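Local coordinates for protein nicotinamide-nucleotide adenylyltransferase NadR family / Ribosylnicotinamide kinase (Lactococcus lactis subsp. cremoris, PDB 6GYE) that probably phosphorylates nicotinamide riboside and adenylylates the resulting mononucleotide on the route to NAD+, at residues Q253-L258 against E368-K373; R198-S203 against H360-A365. One frame throughout, in Å; residues are numbered along the deposited sequence.

Contact 1: residues Q253-L258 against E368-K373; sequences QGIVFL and EYTGVK. With NNR (Nicotinamide riboside), chain I; SO4 (sulfate ion), chain G.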
ATOM      1  N   GLN A 253       9.750   4.871  -5.773  1.00 42.72           N
ATOM      2  CA  GLN A 253       9.195   5.446  -6.985  1.00 46.14           C
ATOM      3  C   GLN A 253       8.117   4.570  -7.595  1.00 51.90           C
ATOM      4  O   GLN A 253       7.608   4.909  -8.654  1.00 51.70           O
ATOM      5  CB  GLN A 253      10.298   5.717  -8.022  1.00 39.60           C
ATOM      6  CG  GLN A 253      11.459   6.479  -7.447  1.00 44.88           C
ATOM      7  CD  GLN A 253      12.383   7.097  -8.486  1.00 42.56           C
ATOM      8  OE1 GLN A 253      12.810   8.239  -8.334  1.00 45.08           O
ATOM      9  NE2 GLN A 253      12.708   6.348  -9.528  1.00 46.73           N
ATOM     10  N   GLY A 254       7.738   3.475  -6.938  1.00 53.34           N
ATOM     11  CA  GLY A 254       6.659   2.639  -7.426  1.00 40.68           C
ATOM     12  C   GLY A 254       7.013   1.169  -7.465  1.00 46.18           C
ATOM     13  O   GLY A 254       6.132   0.315  -7.614  1.00 45.20           O
ATOM     14  N   ILE A 255       8.300   0.855  -7.296  1.00 48.26           N
ATOM     15  CA  ILE A 255       8.793  -0.518  -7.301  1.00 47.25           C
ATOM     16  C   ILE A 255       9.854  -0.641  -6.214  1.00 44.50           C
ATOM     17  O   ILE A 255      10.769   0.187  -6.156  1.00 44.47           O
ATOM     18  CB  ILE A 255       9.399  -0.878  -8.678  1.00 46.81           C
ATOM     19  CG1 ILE A 255       8.418  -0.527  -9.805  1.00 44.10           C
ATOM     20  CG2 ILE A 255       9.818  -2.357  -8.721  1.00 41.32           C
ATOM     21  CD1 ILE A 255       8.879  -0.915 -11.213  1.00 44.09           C
ATOM     22  N   VAL A 256       9.771  -1.688  -5.374  1.00 45.25           N
ATOM     23  CA  VAL A 256      10.808  -1.938  -4.373  1.00 51.70           C
ATOM     24  C   VAL A 256      11.306  -3.377  -4.474  1.00 47.71           C
ATOM     25  O   VAL A 256      10.582  -4.285  -4.892  1.00 48.55           O
ATOM     26  CB  VAL A 256      10.342  -1.634  -2.929  1.00 53.76           C
ATOM     27  CG1 VAL A 256       9.649  -0.281  -2.874  1.00 54.89           C
ATOM     28  CG2 VAL A 256       9.445  -2.717  -2.425  1.00 61.48           C
ATOM     29  N   PHE A 257      12.561  -3.579  -4.086  1.00 43.91           N
ATOM     30  CA  PHE A 257      13.210  -4.882  -4.136  1.00 43.21           C
ATOM     31  C   PHE A 257      13.530  -5.339  -2.721  1.00 49.39           C
ATOM     32  O   PHE A 257      14.067  -4.566  -1.923  1.00 45.89           O
ATOM     33  CB  PHE A 257      14.476  -4.839  -4.990  1.00 44.08           C
ATOM     34  CG  PHE A 257      14.201  -4.645  -6.451  1.00 42.81           C
ATOM     35  CD1 PHE A 257      13.996  -3.366  -6.978  1.00 44.27           C
ATOM     36  CD2 PHE A 257      14.133  -5.737  -7.299  1.00 41.87           C
ATOM     37  CE1 PHE A 257      13.722  -3.177  -8.334  1.00 41.17           C
ATOM     38  CE2 PHE A 257      13.871  -5.565  -8.668  1.00 43.70           C
ATOM     39  CZ  PHE A 257      13.663  -4.275  -9.184  1.00 42.71           C
ATOM     40  N   LEU A 258      13.164  -6.574  -2.405  1.00 42.78           N
ATOM     41  CA  LEU A 258      13.324  -7.115  -1.063  1.00 46.45           C
ATOM     42  C   LEU A 258      14.315  -8.272  -1.082  1.00 45.85           C
ATOM     43  O   LEU A 258      14.157  -9.215  -1.863  1.00 49.08           O
ATOM     44  CB  LEU A 258      11.976  -7.580  -0.503  1.00 43.52           C
ATOM     45  CG  LEU A 258      10.886  -6.510  -0.422  1.00 48.56           C
ATOM     46  CD1 LEU A 258       9.648  -7.113   0.248  1.00 41.08           C
ATOM     47  CD2 LEU A 258      11.381  -5.245   0.335  1.00 42.91           C
ATOM     48  N   GLU A 368       8.667  -7.612 -17.446  1.00 55.12           N
ATOM     49  CA  GLU A 368       7.382  -8.251 -17.720  1.00 57.73           C
ATOM     50  C   GLU A 368       6.394  -8.101 -16.563  1.00 64.29           C
ATOM     51  O   GLU A 368       5.190  -8.010 -16.798  1.00 69.55           O
ATOM     52  CB  GLU A 368       7.570  -9.732 -18.052  1.00 65.24           C
ATOM     53  CG  GLU A 368       8.450 -10.027 -19.258  1.00 84.86           C
ATOM     54  CD  GLU A 368       7.837  -9.547 -20.584  1.00103.10           C
ATOM     55  OE1 GLU A 368       6.589  -9.453 -20.685  1.00107.02           O
ATOM     56  OE2 GLU A 368       8.608  -9.277 -21.535  1.00106.95           O
ATOM     57  N   TYR A 369       6.859  -8.065 -15.317  1.00 60.89           N
ATOM     58  CA  TYR A 369       5.921  -8.085 -14.197  1.00 61.31           C
ATOM     59  C   TYR A 369       5.583  -6.702 -13.655  1.00 71.34           C
ATOM     60  O   TYR A 369       4.614  -6.577 -12.904  1.00 75.11           O
ATOM     61  CB  TYR A 369       6.465  -8.939 -13.044  1.00 57.18           C
ATOM     62  CG  TYR A 369       6.260 -10.430 -13.198  1.00 60.97           C
ATOM     63  CD1 TYR A 369       7.046 -11.185 -14.072  1.00 54.38           C
ATOM     64  CD2 TYR A 369       5.292 -11.091 -12.448  1.00 62.04           C
ATOM     65  CE1 TYR A 369       6.852 -12.558 -14.206  1.00 57.06           C
ATOM     66  CE2 TYR A 369       5.090 -12.461 -12.576  1.00 62.88           C
ATOM     67  CZ  TYR A 369       5.866 -13.193 -13.452  1.00 64.53           C
ATOM     68  OH  TYR A 369       5.647 -14.556 -13.560  1.00 64.54           O
ATOM     69  N   THR A 370       6.354  -5.665 -13.992  1.00 64.42           N
ATOM     70  CA  THR A 370       6.064  -4.326 -13.508  1.00 59.17           C
ATOM     71  C   THR A 370       5.796  -3.307 -14.596  1.00 57.88           C
ATOM     72  O   THR A 370       5.266  -2.237 -14.284  1.00 63.84           O
ATOM     73  CB  THR A 370       7.211  -3.777 -12.653  1.00 62.37           C
ATOM     74  OG1 THR A 370       8.312  -3.426 -13.508  1.00 63.95           O
ATOM     75  CG2 THR A 370       7.649  -4.802 -11.577  1.00 53.85           C
ATOM     76  N   GLY A 371       6.230  -3.546 -15.822  1.00 54.02           N
ATOM     77  CA  GLY A 371       5.991  -2.607 -16.893  1.00 49.46           C
ATOM     78  C   GLY A 371       7.120  -1.635 -17.124  1.00 52.85           C
ATOM     79  O   GLY A 371       7.067  -0.868 -18.088  1.00 51.83           O
ATOM     80  N   VAL A 372       8.141  -1.632 -16.263  1.00 56.42           N
ATOM     81  CA  VAL A 372       9.177  -0.611 -16.363  1.00 56.06           C
ATOM     82  C   VAL A 372      10.029  -0.860 -17.602  1.00 50.94           C
ATOM     83  O   VAL A 372      10.306  -2.010 -17.976  1.00 59.21           O
ATOM     84  CB  VAL A 372      10.031  -0.590 -15.083  1.00 51.26           C
ATOM     85  CG1 VAL A 372      10.823  -1.887 -14.933  1.00 56.88           C
ATOM     86  CG2 VAL A 372      10.951   0.584 -15.100  1.00 46.93           C
ATOM     87  N   LYS A 373      10.442   0.213 -18.255  1.00 55.20           N
ATOM     88  CA  LYS A 373      11.233   0.066 -19.470  1.00 53.89           C
ATOM     89  C   LYS A 373      12.691  -0.191 -19.103  1.00 56.44           C
ATOM     90  O   LYS A 373      13.213   0.378 -18.140  1.00 58.59           O
ATOM     91  CB  LYS A 373      11.121   1.311 -20.355  1.00 51.34           C
ATOM     92  CG  LYS A 373      12.083   1.310 -21.560  1.00 68.28           C
ATOM     93  CD  LYS A 373      11.725   2.329 -22.628  1.00 78.57           C
ATOM     94  CE  LYS A 373      12.788   2.408 -23.745  1.00 92.45           C
ATOM     95  NZ  LYS A 373      13.006   1.129 -24.493  1.00 95.29           N
TER
HETATM   96  O2R NNR I 407       4.641  -2.133   5.695  1.00123.74           O
HETATM   97  C2R NNR I 407       3.733  -2.790   4.801  1.00128.62           C
HETATM   98  C3R NNR I 407       2.273  -2.497   5.123  1.00136.46           C
HETATM   99  O3R NNR I 407       2.117  -1.636   6.258  1.00135.39           O
HETATM  100  C4R NNR I 407       1.624  -3.843   5.405  1.00135.26           C
HETATM  101  C5R NNR I 407       0.479  -4.118   4.440  1.00124.29           C
HETATM  102  O5R NNR I 407      -0.073  -5.411   4.712  1.00117.82           O
HETATM  103  O4R NNR I 407       2.626  -4.853   5.266  1.00135.60           O
HETATM  104  C1R NNR I 407       3.896  -4.298   4.917  1.00125.15           C
HETATM  105  N1  NNR I 407       4.342  -4.846   3.635  1.00110.23           N
HETATM  106  C2  NNR I 407       5.260  -5.822   3.616  1.00 95.13           C
HETATM  107  C6  NNR I 407       3.826  -4.364   2.495  1.00107.57           C
HETATM  108  C5  NNR I 407       4.231  -4.867   1.264  1.00 94.80           C
HETATM  109  C4  NNR I 407       5.180  -5.878   1.218  1.00 85.89           C
HETATM  110  C3  NNR I 407       5.699  -6.360   2.411  1.00 92.92           C
HETATM  111  C7  NNR I 407       6.726  -7.451   2.403  1.00 99.30           C
HETATM  112  O7  NNR I 407       7.483  -7.569   3.352  1.00 82.61           O
HETATM  113  N7  NNR I 407       6.786  -8.269   1.352  1.00101.54           N
HETATM  114  S   SO4 G 405       9.356   3.965 -17.165  1.00152.37           S
HETATM  115  O1  SO4 G 405       8.050   4.036 -16.512  1.00152.28           O
HETATM  116  O2  SO4 G 405      10.398   4.272 -16.189  1.00160.82           O
HETATM  117  O3  SO4 G 405       9.401   4.925 -18.264  1.00152.74           O
HETATM  118  O4  SO4 G 405       9.580   2.625 -17.693  1.00152.87           O

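Contact 2: residues R198-S203 against H360-A365; sequences RRLARS and HHAIDA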
ATOM      1  N   ARG A 198      20.846  -5.410  -5.400  1.00 52.49           N
ATOM      2  CA  ARG A 198      21.332  -4.042  -5.541  1.00 46.01           C
ATOM      3  C   ARG A 198      21.430  -3.631  -7.000  1.00 41.92           C
ATOM      4  O   ARG A 198      21.077  -2.497  -7.348  1.00 47.49           O
ATOM      5  CB  ARG A 198      22.688  -3.889  -4.858  1.00 48.48           C
ATOM      6  CG  ARG A 198      22.632  -4.181  -3.371  1.00 64.52           C
ATOM      7  CD  ARG A 198      24.002  -4.062  -2.724  1.00 74.67           C
ATOM      8  NE  ARG A 198      23.895  -4.119  -1.271  1.00 84.81           N
ATOM      9  CZ  ARG A 198      24.931  -4.190  -0.449  1.00 87.15           C
ATOM     10  NH1 ARG A 198      26.165  -4.219  -0.932  1.00 89.10           N
ATOM     11  NH2 ARG A 198      24.727  -4.236   0.855  1.00 95.33           N
ATOM     12  N   ARG A 199      21.889  -4.537  -7.872  1.00 40.88           N
ATOM     13  CA  ARG A 199      21.970  -4.197  -9.288  1.00 43.27           C
ATOM     14  C   ARG A 199      20.575  -4.034  -9.887  1.00 47.58           C
ATOM     15  O   ARG A 199      20.327  -3.080 -10.640  1.00 50.47           O
ATOM     16  CB  ARG A 199      22.785  -5.241 -10.042  1.00 49.16           C
ATOM     17  CG  ARG A 199      24.191  -5.311  -9.498  1.00 60.63           C
ATOM     18  CD  ARG A 199      25.257  -5.177 -10.519  1.00 62.49           C
ATOM     19  NE  ARG A 199      25.800  -6.445 -10.980  1.00 75.42           N
ATOM     20  CZ  ARG A 199      27.084  -6.778 -10.888  1.00 72.64           C
ATOM     21  NH1 ARG A 199      27.958  -5.934 -10.343  1.00 66.83           N
ATOM     22  NH2 ARG A 199      27.493  -7.945 -11.364  1.00 67.68           N
ATOM     23  N   LEU A 200      19.636  -4.928  -9.552  1.00 44.91           N
ATOM     24  CA  LEU A 200      18.279  -4.765 -10.077  1.00 43.48           C
ATOM     25  C   LEU A 200      17.681  -3.432  -9.635  1.00 45.10           C
ATOM     26  O   LEU A 200      17.198  -2.658 -10.465  1.00 49.78           O
ATOM     27  CB  LEU A 200      17.382  -5.928  -9.648  1.00 42.23           C
ATOM     28  CG  LEU A 200      17.681  -7.315 -10.229  1.00 46.82           C
ATOM     29  CD1 LEU A 200      16.827  -8.362  -9.536  1.00 45.01           C
ATOM     30  CD2 LEU A 200      17.459  -7.356 -11.743  1.00 41.27           C
ATOM     31  N   ALA A 201      17.733  -3.138  -8.328  1.00 40.69           N
ATOM     32  CA  ALA A 201      17.161  -1.897  -7.796  1.00 41.58           C
ATOM     33  C   ALA A 201      17.855  -0.669  -8.371  1.00 43.62           C
ATOM     34  O   ALA A 201      17.202   0.280  -8.827  1.00 46.71           O
ATOM     35  CB  ALA A 201      17.252  -1.874  -6.263  1.00 40.36           C
ATOM     36  N   ARG A 202      19.188  -0.665  -8.354  1.00 41.57           N
ATOM     37  CA  ARG A 202      19.882   0.518  -8.846  1.00 43.51           C
ATOM     38  C   ARG A 202      19.626   0.722 -10.335  1.00 45.93           C
ATOM     39  O   ARG A 202      19.662   1.859 -10.814  1.00 54.46           O
ATOM     40  CB  ARG A 202      21.376   0.433  -8.513  1.00 41.06           C
ATOM     41  CG  ARG A 202      21.646   0.750  -7.025  1.00 45.43           C
ATOM     42  CD  ARG A 202      22.993   0.259  -6.531  1.00 51.04           C
ATOM     43  NE  ARG A 202      23.233   0.692  -5.158  1.00 63.87           N
ATOM     44  CZ  ARG A 202      24.144   0.174  -4.340  1.00 62.99           C
ATOM     45  NH1 ARG A 202      24.934  -0.829  -4.725  1.00 54.63           N
ATOM     46  NH2 ARG A 202      24.264   0.673  -3.122  1.00 70.82           N
ATOM     47  N   SER A 203      19.305  -0.347 -11.073  1.00 45.05           N
ATOM     48  CA  SER A 203      19.041  -0.189 -12.506  1.00 44.06           C
ATOM     49  C   SER A 203      17.874   0.752 -12.763  1.00 43.57           C
ATOM     50  O   SER A 203      17.822   1.400 -13.811  1.00 43.26           O
ATOM     51  CB  SER A 203      18.749  -1.542 -13.154  1.00 40.94           C
ATOM     52  OG  SER A 203      19.862  -2.412 -13.046  1.00 55.91           O
ATOM     53  N   HIS A 360      20.499 -10.496 -16.739  1.00 47.47           N
ATOM     54  CA  HIS A 360      19.634 -10.279 -17.898  1.00 54.99           C
ATOM     55  C   HIS A 360      18.273 -10.925 -17.694  1.00 58.03           C
ATOM     56  O   HIS A 360      17.233 -10.301 -17.951  1.00 55.37           O
ATOM     57  CB  HIS A 360      20.273 -10.827 -19.176  1.00 52.01           C
ATOM     58  CG  HIS A 360      21.392  -9.990 -19.692  1.00 52.40           C
ATOM     59  ND1 HIS A 360      22.588  -9.848 -19.016  1.00 57.36           N
ATOM     60  CD2 HIS A 360      21.506  -9.251 -20.821  1.00 54.06           C
ATOM     61  CE1 HIS A 360      23.388  -9.051 -19.704  1.00 53.04           C
ATOM     62  NE2 HIS A 360      22.758  -8.679 -20.805  1.00 57.79           N
ATOM     63  N   HIS A 361      18.265 -12.173 -17.213  1.00 58.93           N
ATOM     64  CA  HIS A 361      17.000 -12.871 -16.990  1.00 56.56           C
ATOM     65  C   HIS A 361      16.123 -12.119 -15.998  1.00 52.15           C
ATOM     66  O   HIS A 361      14.933 -11.901 -16.246  1.00 54.81           O
ATOM     67  CB  HIS A 361      17.271 -14.291 -16.491  1.00 55.01           C
ATOM     68  CG  HIS A 361      16.061 -15.176 -16.499  1.00 60.22           C
ATOM     69  ND1 HIS A 361      16.125 -16.535 -16.255  1.00 59.45           N
ATOM     70  CD2 HIS A 361      14.756 -14.901 -16.747  1.00 59.75           C
ATOM     71  CE1 HIS A 361      14.914 -17.052 -16.340  1.00 58.11           C
ATOM     72  NE2 HIS A 361      14.065 -16.084 -16.643  1.00 59.98           N
ATOM     73  N   ALA A 362      16.703 -11.705 -14.868  1.00 49.70           N
ATOM     74  CA  ALA A 362      15.926 -11.076 -13.805  1.00 53.15           C
ATOM     75  C   ALA A 362      15.392  -9.707 -14.222  1.00 50.54           C
ATOM     76  O   ALA A 362      14.241  -9.373 -13.925  1.00 51.58           O
ATOM     77  CB  ALA A 362      16.779 -10.953 -12.536  1.00 47.04           C
ATOM     78  N   ILE A 363      16.226  -8.877 -14.856  1.00 48.57           N
ATOM     79  CA  ILE A 363      15.763  -7.535 -15.206  1.00 44.62           C
ATOM     80  C   ILE A 363      14.676  -7.622 -16.276  1.00 50.53           C
ATOM     81  O   ILE A 363      13.744  -6.813 -16.290  1.00 60.24           O
ATOM     82  CB  ILE A 363      16.952  -6.635 -15.624  1.00 44.65           C
ATOM     83  CG1 ILE A 363      16.559  -5.166 -15.542  1.00 40.50           C
ATOM     84  CG2 ILE A 363      17.485  -6.976 -17.053  1.00 42.60           C
ATOM     85  CD1 ILE A 363      16.321  -4.656 -14.118  1.00 49.78           C
ATOM     86  N   ASP A 364      14.740  -8.630 -17.148  1.00 45.59           N
ATOM     87  CA  ASP A 364      13.638  -8.874 -18.075  1.00 52.03           C
ATOM     88  C   ASP A 364      12.383  -9.325 -17.334  1.00 55.10           C
ATOM     89  O   ASP A 364      11.267  -8.907 -17.676  1.00 53.20           O
ATOM     90  CB  ASP A 364      14.049  -9.904 -19.126  1.00 53.58           C
ATOM     91  CG  ASP A 364      13.081  -9.959 -20.305  1.00 64.12           C
ATOM     92  OD1 ASP A 364      12.740  -8.879 -20.845  1.00 65.52           O
ATOM     93  OD2 ASP A 364      12.687 -11.082 -20.709  1.00 63.13           O
ATOM     94  N   ALA A 365      12.537 -10.182 -16.321  1.00 46.84           N
ATOM     95  CA  ALA A 365      11.374 -10.577 -15.540  1.00 52.49           C
ATOM     96  C   ALA A 365      10.788  -9.370 -14.827  1.00 48.21           C
ATOM     97  O   ALA A 365       9.564  -9.217 -14.764  1.00 54.12           O
ATOM     98  CB  ALA A 365      11.732 -11.689 -14.552  1.00 51.50           C
TER

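Contact 1: residues Q253-L258 against E368-K373
Ile255, at the start of strand 255-259 in the four-stranded parallel sheet, comes nearest to Thr370, the last residue of helix 358-370, with 7.8 Å between their CA atoms. Gly371 leaves the helix with positive phi (94°), where a CB would collide with the preceding carbonyl oxygen, so glycine suits this turn. Ile255 is branched at CB, as befits a strand; its extended CG1 arm (chi2 -177°) carries CD1 over the bend. That methyl lies 3.4 Å from Thr370 OG1. It also meets Val372 CB at 4.1 Å. Thr370 OG1 is already engaged: it accepts from Val372 N at 3.3 Å, an ST turn with a nearly straight bond (164°), and it also bonds Val366 O in the last helical turn. With alanine in place of Thr370, Val372 N would probably lose its turn partner and Val366 O its hydroxyl, and the cover over Ile255 CD1 would be thinner. Lys373 N donates to sulfate O4 (2.6 Å), an anion probably from the crystallisation liquor. Leu258, further along the strand, lines the nicotinamide riboside pocket, its CD1 3.3 Å from the carboxamide nitrogen N7. The two segments themselves meet through dispersion and shape, with the threonine hydroxyl's hydrogen bonds spent on its own helix end and turn.

Contact 2: residues R198-S203 against H360-A365
Arg199 O is gripped twice by Ser203, whose CB faces Ile363: the backbone N of Ser203 donates to Arg199 O at 2.9 Å, and Ser203 OG donates to the same oxygen at 2.5 Å. The hydroxyl stands 33° out of the carbonyl plane and the amide comes from the opposite face; serine's short side chain, with OG beside its own backbone N, reaches back one turn. OG also bonds Tyr359 OH of the partner helix 358-370. Here two helices pack against each other on the parallel sheet of a P-loop NTPase-like alpha/beta domain: helix 193-203, which follows an apparent Walker A loop, lies beside helix 358-370, and Leu298 of the sheet touches both. The axes of segments 198-203 and 360-365 pass 10.4 Å apart, crossing at -45°.

Leucine fills the space between them. Leu200 CD2 lies 3.7 Å from Ala362 CB, and CD1 leans on the same methyl from 4.0 Å. Alanine suits this position because its single carbon leaves room for both branches of the leucine, and the backbone is near enough for CD2 to stand 3.7 Å from Ile363 N. Ile363 closes the other flank. Its CG1 arm, set opposite the backbone N and bent at chi2 (68°), brings CD1 within 3.8 Å of Leu200 CD2, and that same CD1 ends 4.1 Å from Ser203 CB.

Both contacts rest on helix 358-370, contact 2 on its middle turns and contact 1 on its C-terminal end and the turn beyond, with centres about 10 Å apart. Contact 2 is buried, helix against helix, with a leucine laid against an alanine and an isoleucine above the sheet. Contact 1 is only partly buried and smaller. Phe257 joins them, extending from the strand of contact 1 to the first helix of contact 2, where its CE2 packs 3.7 Å from Leu200 CB. In each, a side-chain hydroxyl hydrogen-bonds a backbone carbonyl four residues earlier in its own helix. Contact 2 is carbon on carbon apart from one approach to a backbone N, whereas contact 1 also sets a methyl against a hydroxyl oxygen.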